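Protein FmtA (Staphylococcus aureus, PDB 5ZH8) removes D-alanyl esters from wall teichoic acid and lipoteichoic acid, acting as an esterase that affects methicillin resistance, autolysis and cell wall structure in Staphylococcus aureus. Local coordinates at residues L156-T161 / Q191-I196; G176-K181 / Q197-D202; D150-Y155 / K163-K168. All coordinates share one frame; numbering follows the deposited sequence.

Contact 1. Residues L156-T161 / Q191-I196; sequences LPWFKT and QAVKAI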
# COMPACT_ATOMS: atom_id res chain seq x y z
N LEU A 156 14.51 24.91 -20.79
CA LEU A 156 13.30 24.34 -21.38
C LEU A 156 12.29 25.46 -21.63
O LEU A 156 11.30 25.57 -20.92
CB LEU A 156 12.75 23.27 -20.43
CG LEU A 156 11.84 22.18 -21.01
CD1 LEU A 156 12.48 21.46 -22.20
CD2 LEU A 156 11.49 21.20 -19.90
N PRO A 157 12.56 26.31 -22.65
CA PRO A 157 11.83 27.56 -22.95
C PRO A 157 10.31 27.48 -22.87
O PRO A 157 9.68 28.41 -22.37
CB PRO A 157 12.26 27.87 -24.38
CG PRO A 157 13.61 27.27 -24.51
CD PRO A 157 13.65 26.07 -23.62
N TRP A 158 9.74 26.38 -23.36
CA TRP A 158 8.28 26.23 -23.40
C TRP A 158 7.66 25.93 -22.03
O TRP A 158 6.48 26.21 -21.82
CB TRP A 158 7.84 25.17 -24.43
CG TRP A 158 8.57 23.87 -24.37
CD1 TRP A 158 9.68 23.51 -25.08
CD2 TRP A 158 8.23 22.73 -23.57
NE1 TRP A 158 10.06 22.23 -24.78
CE2 TRP A 158 9.19 21.73 -23.85
CE3 TRP A 158 7.22 22.47 -22.64
CZ2 TRP A 158 9.16 20.47 -23.23
CZ3 TRP A 158 7.18 21.22 -22.04
CH2 TRP A 158 8.15 20.24 -22.33
N PHE A 159 8.45 25.40 -21.09
CA PHE A 159 7.96 25.16 -19.74
C PHE A 159 7.81 26.49 -18.98
O PHE A 159 8.64 26.84 -18.13
CB PHE A 159 8.88 24.20 -18.98
CG PHE A 159 8.25 23.59 -17.76
CD1 PHE A 159 7.51 22.43 -17.87
CD2 PHE A 159 8.37 24.20 -16.51
CE1 PHE A 159 6.91 21.87 -16.76
CE2 PHE A 159 7.77 23.65 -15.40
CZ PHE A 159 7.04 22.48 -15.52
N LYS A 160 6.75 27.22 -19.29
CA LYS A 160 6.48 28.51 -18.67
C LYS A 160 5.56 28.34 -17.47
O LYS A 160 4.70 27.46 -17.45
CB LYS A 160 5.87 29.48 -19.69
CG LYS A 160 6.78 30.66 -20.04
CD LYS A 160 7.11 31.52 -18.82
CE LYS A 160 7.50 32.94 -19.21
NZ LYS A 160 7.86 33.75 -18.01
N THR A 161 5.75 29.20 -16.47
CA THR A 161 5.12 29.04 -15.17
C THR A 161 4.91 30.39 -14.49
O THR A 161 5.74 31.29 -14.62
CB THR A 161 5.97 28.12 -14.27
OG1 THR A 161 5.66 28.35 -12.89
CG2 THR A 161 7.46 28.36 -14.49
N GLN A 191 4.98 14.54 -23.75
CA GLN A 191 3.56 14.75 -23.46
C GLN A 191 3.31 14.86 -21.96
O GLN A 191 2.50 15.68 -21.52
CB GLN A 191 2.72 13.62 -24.06
CG GLN A 191 2.66 13.65 -25.58
CD GLN A 191 1.82 12.54 -26.17
OE1 GLN A 191 0.98 11.95 -25.49
NE2 GLN A 191 2.03 12.25 -27.45
N ALA A 192 4.00 14.04 -21.18
CA ALA A 192 3.88 14.09 -19.72
C ALA A 192 4.28 15.46 -19.16
O ALA A 192 3.55 16.04 -18.36
CB ALA A 192 4.73 13.00 -19.08
N VAL A 193 5.44 15.97 -19.60
CA VAL A 193 5.94 17.27 -19.12
C VAL A 193 5.15 18.44 -19.72
O VAL A 193 5.03 19.49 -19.09
CB VAL A 193 7.46 17.44 -19.36
CG1 VAL A 193 7.94 18.82 -18.93
CG2 VAL A 193 8.22 16.34 -18.64
N LYS A 194 4.62 18.26 -20.93
CA LYS A 194 3.72 19.26 -21.51
C LYS A 194 2.36 19.26 -20.81
O LYS A 194 1.67 20.27 -20.79
CB LYS A 194 3.60 19.09 -23.03
CG LYS A 194 4.39 20.15 -23.79
CD LYS A 194 4.89 19.71 -25.16
CE LYS A 194 5.73 20.82 -25.81
NZ LYS A 194 5.86 20.73 -27.29
N ALA A 195 1.98 18.12 -20.24
CA ALA A 195 0.78 18.05 -19.40
C ALA A 195 1.00 18.79 -18.08
O ALA A 195 0.14 19.56 -17.65
CB ALA A 195 0.38 16.60 -19.15
N ILE A 196 2.15 18.54 -17.45
CA ILE A 196 2.53 19.19 -16.18
C ILE A 196 2.62 20.70 -16.31
O ILE A 196 2.32 21.44 -15.37
CB ILE A 196 3.93 18.69 -15.71
CG1 ILE A 196 3.87 17.24 -15.23
CG2 ILE A 196 4.49 19.57 -14.59
CD1 ILE A 196 5.24 16.58 -15.16
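Lys-194 lies across the indole of Trp-158 and can be walked atom by atom. CB leaves the helix beside the loop, and a chi1 of -104° starts the chain toward the indole. CG lands by the six-membered ring, 3.5 Å from Trp-158 CZ3. Beyond CG the chain is extended, so CD passes CZ3 more loosely and Lys-194 CE sits over the benzene part, 3.8 Å from the six-membered ring centroid, in a CH-pi contact. NZ then stands above the pyrrole part, 4.9 Å from the centroid of the Trp-158 five-membered ring and 10° off its normal: a cation-pi interaction at the surface. Leu-156 CG covers the other indole face toward its rim.

Residues Leu-156 to Phe-159 form a type I beta turn, closed by Phe-159 N to Leu-156 O at 2.9 Å. This turn, which joins helix 152-155 to the loop leading to helix 167-171, rests against helix 189-199 in the helical part of the beta-lactamase-type fold. Trp-158 has CG in the crowded position between the backbone N and carbonyl carbon (chi1 48°), whereas Phe-159 has CG anti to its N, so the two rings leave the turn differently. Val-193 CG1 serves both, 3.7 Å from Trp-158 CH2 and 3.8 Å from Phe-159 CD1. Deeper in, Ile-196 CG2 meets the Phe-159 ring edge-on near CZ, and the backbone O of Val-193 lies in the plane of that ring. Helix 213-227 backs the loop, Val-218 touching Phe-159 and Lys-221 touching both Leu-156 and Trp-158.

Contact 2. Residues G176-K181 / Q197-D202; sequences GLYKYK and QKRGID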
# COMPACT_ATOMS: atom_id res chain seq x y z
N GLY A 176 6.21 23.69 -6.21
CA GLY A 176 4.84 24.20 -6.16
C GLY A 176 3.98 23.70 -7.30
O GLY A 176 2.84 24.14 -7.47
N LEU A 177 4.51 22.76 -8.09
CA LEU A 177 3.76 22.14 -9.16
C LEU A 177 2.73 21.19 -8.56
O LEU A 177 3.02 20.49 -7.58
CB LEU A 177 4.69 21.36 -10.10
CG LEU A 177 5.63 22.14 -11.03
CD1 LEU A 177 6.71 21.21 -11.55
CD2 LEU A 177 4.88 22.79 -12.18
N TYR A 178 1.53 21.17 -9.14
CA TYR A 178 0.51 20.19 -8.77
C TYR A 178 1.06 18.78 -8.94
O TYR A 178 1.91 18.55 -9.80
CB TYR A 178 -0.76 20.36 -9.62
CG TYR A 178 -1.62 21.53 -9.23
CD1 TYR A 178 -2.46 21.47 -8.12
CD2 TYR A 178 -1.63 22.71 -9.98
CE1 TYR A 178 -3.26 22.54 -7.76
CE2 TYR A 178 -2.42 23.78 -9.62
CZ TYR A 178 -3.24 23.69 -8.51
OH TYR A 178 -4.03 24.75 -8.15
N LYS A 179 0.58 17.85 -8.12
CA LYS A 179 1.05 16.47 -8.18
C LYS A 179 0.74 15.87 -9.55
O LYS A 179 -0.34 16.11 -10.09
CB LYS A 179 0.43 15.63 -7.07
CG LYS A 179 1.42 14.70 -6.37
CD LYS A 179 0.75 13.91 -5.25
CE LYS A 179 1.64 12.77 -4.78
NZ LYS A 179 1.02 11.99 -3.67
N TYR A 180 1.69 15.11 -10.09
CA TYR A 180 1.59 14.58 -11.44
C TYR A 180 0.46 13.58 -11.47
O TYR A 180 0.46 12.60 -10.72
CB TYR A 180 2.87 13.89 -11.88
CG TYR A 180 2.80 13.30 -13.28
CD1 TYR A 180 2.63 14.12 -14.38
CD2 TYR A 180 2.92 11.93 -13.50
CE1 TYR A 180 2.58 13.60 -15.67
CE2 TYR A 180 2.87 11.40 -14.78
CZ TYR A 180 2.70 12.24 -15.86
OH TYR A 180 2.64 11.71 -17.13
N LYS A 181 -0.52 13.85 -12.31
CA LYS A 181 -1.62 12.93 -12.54
C LYS A 181 -1.33 12.23 -13.85
O LYS A 181 -1.51 12.82 -14.91
CB LYS A 181 -2.94 13.70 -12.62
CG LYS A 181 -3.56 14.03 -11.27
CD LYS A 181 -4.98 14.57 -11.42
CE LYS A 181 -5.97 13.48 -11.79
NZ LYS A 181 -7.13 14.05 -12.53
N GLN A 197 3.08 21.16 -17.46
CA GLN A 197 3.20 22.60 -17.71
C GLN A 197 1.82 23.27 -17.75
O GLN A 197 1.66 24.36 -17.21
CB GLN A 197 4.01 22.87 -19.00
CG GLN A 197 4.38 24.32 -19.23
CD GLN A 197 3.28 25.15 -19.86
OE1 GLN A 197 2.46 24.64 -20.62
NE2 GLN A 197 3.28 26.44 -19.56
N LYS A 198 0.84 22.61 -18.36
CA LYS A 198 -0.53 23.12 -18.38
C LYS A 198 -1.13 23.22 -16.97
O LYS A 198 -1.75 24.23 -16.62
CB LYS A 198 -1.43 22.27 -19.30
CG LYS A 198 -2.80 22.86 -19.60
CD LYS A 198 -2.72 24.12 -20.45
CE LYS A 198 -4.11 24.54 -20.92
NZ LYS A 198 -4.10 25.78 -21.74
N ARG A 199 -0.95 22.18 -16.16
CA ARG A 199 -1.46 22.19 -14.79
C ARG A 199 -0.78 23.28 -13.98
O ARG A 199 -1.43 23.96 -13.19
CB ARG A 199 -1.25 20.84 -14.12
CG ARG A 199 -1.97 19.69 -14.79
CD ARG A 199 -2.34 18.64 -13.77
NE ARG A 199 -3.42 19.11 -12.91
CZ ARG A 199 -3.64 18.72 -11.66
NH1 ARG A 199 -2.84 17.84 -11.05
NH2 ARG A 199 -4.68 19.23 -10.99
N GLY A 200 0.53 23.40 -14.13
CA GLY A 200 1.29 24.51 -13.57
C GLY A 200 1.39 24.52 -12.06
O GLY A 200 1.41 23.47 -11.40
N ILE A 201 1.42 25.73 -11.51
CA ILE A 201 1.73 25.96 -10.09
C ILE A 201 0.49 25.96 -9.21
O ILE A 201 -0.60 26.34 -9.64
CB ILE A 201 2.55 27.28 -9.92
CG1 ILE A 201 4.03 26.94 -9.80
CG2 ILE A 201 2.18 28.07 -8.66
CD1 ILE A 201 4.56 26.13 -10.96
N ASP A 202 0.68 25.51 -7.98
CA ASP A 202 -0.34 25.57 -6.94
C ASP A 202 0.10 26.60 -5.90
O ASP A 202 1.04 26.33 -5.13
CB ASP A 202 -0.51 24.19 -6.31
CG ASP A 202 -1.61 24.16 -5.28
OD1 ASP A 202 -2.58 24.94 -5.40
OD2 ASP A 202 -1.51 23.34 -4.34
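Tyr-178 and Arg-199 set the shape of this contact. With CG anti to the carbonyl carbon (chi1 -76°), Tyr-178 swings its ring over Asp-202, whose own CG is anti to its backbone N (chi1 -177°). Asp-202 CB therefore sits 3.6 Å from the Tyr-178 ring centroid, off-centre over one face in a CH-pi contact, and the carboxylate stacks on the ring with the two planes 24° apart. Tyr-178 OH ends 3.1 Å from Asp-202 OD1, while Arg-199 O lies at the ring edge.

Underneath, the backbones form a single antiparallel bridge at the non-hydrogen-bonded pair Leu-177 and Ile-201. Two nearly linear bonds flank it: Asp-202 N to Gly-176 O at 2.6 Å and Tyr-178 N to Gly-200 O at 3.2 Å. Gly-176 and Leu-177 end a His-X-Ser-Gly-Leu sequence, as in many penicillin-binding-protein and esterase relatives of the beta-lactamase family, and the bridge ties it to the exit of helix 189-199, where Gly-200 takes a positive phi. A CB on Gly-176 would press on the preceding carbonyl and lie close to Ile-201 CG1.

Leu-177 CD2 and Ile-201 CD1 touch at 3.6 Å, the two side chains crossing obliquely. The Arg-199 chain, bent at chi3, places its guanidinium between Tyr-178 CB on one face and Lys-181 CD on the opposite face, with Lys-179 O in its plane at the edge. Lys-181 also bends at chi3, leaving its NZ 5.9 Å from Arg-199 NH1. Asn-212 holds the same loop from elsewhere, bonding Tyr-178 O through ND2 and Tyr-180 N through OD1.

Contact 3. Residues D150-Y155 / K163-K168; sequences DPVSKY and KPIPLK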
# COMPACT_ATOMS: atom_id res chain seq x y z
N ASP A 150 19.69 28.06 -11.66
CA ASP A 150 19.02 28.66 -12.82
C ASP A 150 17.64 28.05 -13.02
O ASP A 150 17.42 26.90 -12.63
CB ASP A 150 19.86 28.46 -14.09
CG ASP A 150 21.10 29.33 -14.13
OD1 ASP A 150 21.23 30.25 -13.29
OD2 ASP A 150 21.94 29.10 -15.01
N PRO A 151 16.71 28.81 -13.63
CA PRO A 151 15.34 28.35 -13.81
C PRO A 151 15.17 27.32 -14.92
O PRO A 151 16.03 27.19 -15.78
CB PRO A 151 14.58 29.64 -14.15
CG PRO A 151 15.59 30.49 -14.81
CD PRO A 151 16.90 30.18 -14.15
N VAL A 152 14.06 26.59 -14.87
CA VAL A 152 13.73 25.61 -15.92
C VAL A 152 13.54 26.28 -17.27
O VAL A 152 13.97 25.75 -18.30
CB VAL A 152 12.46 24.75 -15.64
CG1 VAL A 152 12.82 23.27 -15.56
CG2 VAL A 152 11.65 25.16 -14.41
N SER A 153 12.90 27.44 -17.26
CA SER A 153 12.60 28.18 -18.50
C SER A 153 13.85 28.47 -19.32
O SER A 153 13.79 28.55 -20.54
CB SER A 153 11.84 29.47 -18.18
OG SER A 153 12.51 30.24 -17.19
N LYS A 154 14.99 28.62 -18.65
CA LYS A 154 16.27 28.84 -19.33
C LYS A 154 16.63 27.67 -20.25
O LYS A 154 16.99 27.88 -21.41
CB LYS A 154 17.39 29.05 -18.31
CG LYS A 154 18.70 29.53 -18.91
CD LYS A 154 19.79 29.53 -17.87
CE LYS A 154 21.04 30.22 -18.40
NZ LYS A 154 22.25 29.83 -17.62
N TYR A 155 16.50 26.45 -19.73
CA TYR A 155 16.89 25.25 -20.47
C TYR A 155 15.73 24.62 -21.23
O TYR A 155 15.93 23.90 -22.21
CB TYR A 155 17.53 24.22 -19.53
CG TYR A 155 18.58 24.82 -18.63
CD1 TYR A 155 19.88 25.06 -19.08
CD2 TYR A 155 18.28 25.16 -17.32
CE1 TYR A 155 20.83 25.62 -18.26
CE2 TYR A 155 19.23 25.72 -16.48
CZ TYR A 155 20.51 25.95 -16.95
OH TYR A 155 21.46 26.51 -16.13
N LYS A 163 5.43 31.78 -11.81
CA LYS A 163 6.65 32.29 -11.23
C LYS A 163 7.81 31.41 -11.69
O LYS A 163 7.58 30.25 -12.06
CB LYS A 163 6.54 32.28 -9.70
CG LYS A 163 5.35 33.07 -9.17
CD LYS A 163 5.31 33.13 -7.65
CE LYS A 163 4.86 31.81 -7.02
NZ LYS A 163 3.39 31.53 -7.17
N PRO A 164 9.05 31.93 -11.67
CA PRO A 164 10.19 31.11 -12.09
C PRO A 164 10.50 30.00 -11.09
O PRO A 164 10.42 30.22 -9.89
CB PRO A 164 11.34 32.11 -12.15
CG PRO A 164 10.97 33.16 -11.16
CD PRO A 164 9.47 33.27 -11.23
N ILE A 165 10.85 28.82 -11.60
CA ILE A 165 11.20 27.67 -10.77
C ILE A 165 12.65 27.26 -10.99
O ILE A 165 12.97 26.75 -12.05
CB ILE A 165 10.35 26.44 -11.15
CG1 ILE A 165 8.85 26.74 -11.09
CG2 ILE A 165 10.73 25.23 -10.29
CD1 ILE A 165 8.01 25.69 -11.80
N PRO A 166 13.53 27.48 -10.00
CA PRO A 166 14.91 27.02 -10.21
C PRO A 166 14.98 25.50 -10.28
O PRO A 166 14.15 24.82 -9.67
CB PRO A 166 15.66 27.55 -8.98
CG PRO A 166 14.62 27.82 -7.96
CD PRO A 166 13.36 28.16 -8.70
N LEU A 167 15.95 24.97 -11.03
CA LEU A 167 16.15 23.52 -11.14
C LEU A 167 16.25 22.88 -9.76
O LEU A 167 15.78 21.77 -9.56
CB LEU A 167 17.42 23.20 -11.92
CG LEU A 167 17.45 23.47 -13.42
CD1 LEU A 167 18.82 23.11 -13.98
CD2 LEU A 167 16.36 22.69 -14.13
N LYS A 168 16.87 23.60 -8.82
CA LYS A 168 17.07 23.12 -7.46
C LYS A 168 15.74 22.84 -6.75
O LYS A 168 15.65 21.87 -5.99
CB LYS A 168 17.88 24.13 -6.64
CG LYS A 168 18.35 23.58 -5.31
CD LYS A 168 19.27 24.52 -4.56
CE LYS A 168 20.12 23.75 -3.55
NZ LYS A 168 20.73 24.61 -2.50
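Two backbone bonds clamp Asp-150 to Val-152 against Ile-165 to Leu-167. Leu-167 N donates to Asp-150 O at 2.9 Å, and Val-152 N donates to Ile-165 O at 3.0 Å, both reaching the acceptor in the carbonyl plane. They bracket Pro-151 and Pro-166, a non-hydrogen-bonded antiparallel pair in a single bridge, with the CA of Pro-151 and the CA of Pro-166 3.9 Å apart. CA-H...O contacts from these two prolines reach the same two oxygens, so each carbonyl receives an N-H and a CA-H.

Side chains close around the bridge. Val-152 lies alongside Ile-165, CG2 toward CB, while its CG1 packs 3.9 Å from Leu-167 CD2. The other Leu-167 methyl, CD1, reaches Tyr-155 CE2 at 3.6 Å, the two side chains crossing at about a right angle. Helix 213-227 lines the buried side, with Val-218 and Val-222 on Val-152, and Leu-219 on Leu-167.

Farther out, Asp-150 OD2 takes a salt bridge from Lys-154 NZ at 2.7 Å, approached from above the carboxylate plane, and a weak bond from Tyr-155 OH. The hydroxyl also accepts a bond from Asn-147 N, which anchors the tip of the ring, and Lys-154 CD lies over one ring face. Lys-154 NZ additionally bonds a glycerol, probably from the crystallisation liquor.

Pro-166 is the N-cap of helix 167-171, so the bridge pins that helix's start to the short, weakly bonded helix 152-155. Prolines, having no N-H to offer, suit the bridge centre, where neither nitrogen is needed; the Lys-154 salt bridge would be expected to favour the ionised form of Asp-150.

Overall arrangement
The centres of all three contacts lie on the same side of the chain's centre, about 22 to 23 Å from it. Contact 1 is the most buried and works by packing, with a charged edge at the surface; contacts 2 and 3 are partly buried, and each turns on a single antiparallel bridge. Contacts 1 and 2 share helix 189-199, using its middle and its end, and Lys-160 O probably bonds Gln-197 NE2 between them. Contact 3 holds the start of helix 167-171 instead. Apolar packing joins the set: Ile-165 CD1 touches Phe-159, Leu-177 and Ile-201, while helix 213-227 touches side chains of all three.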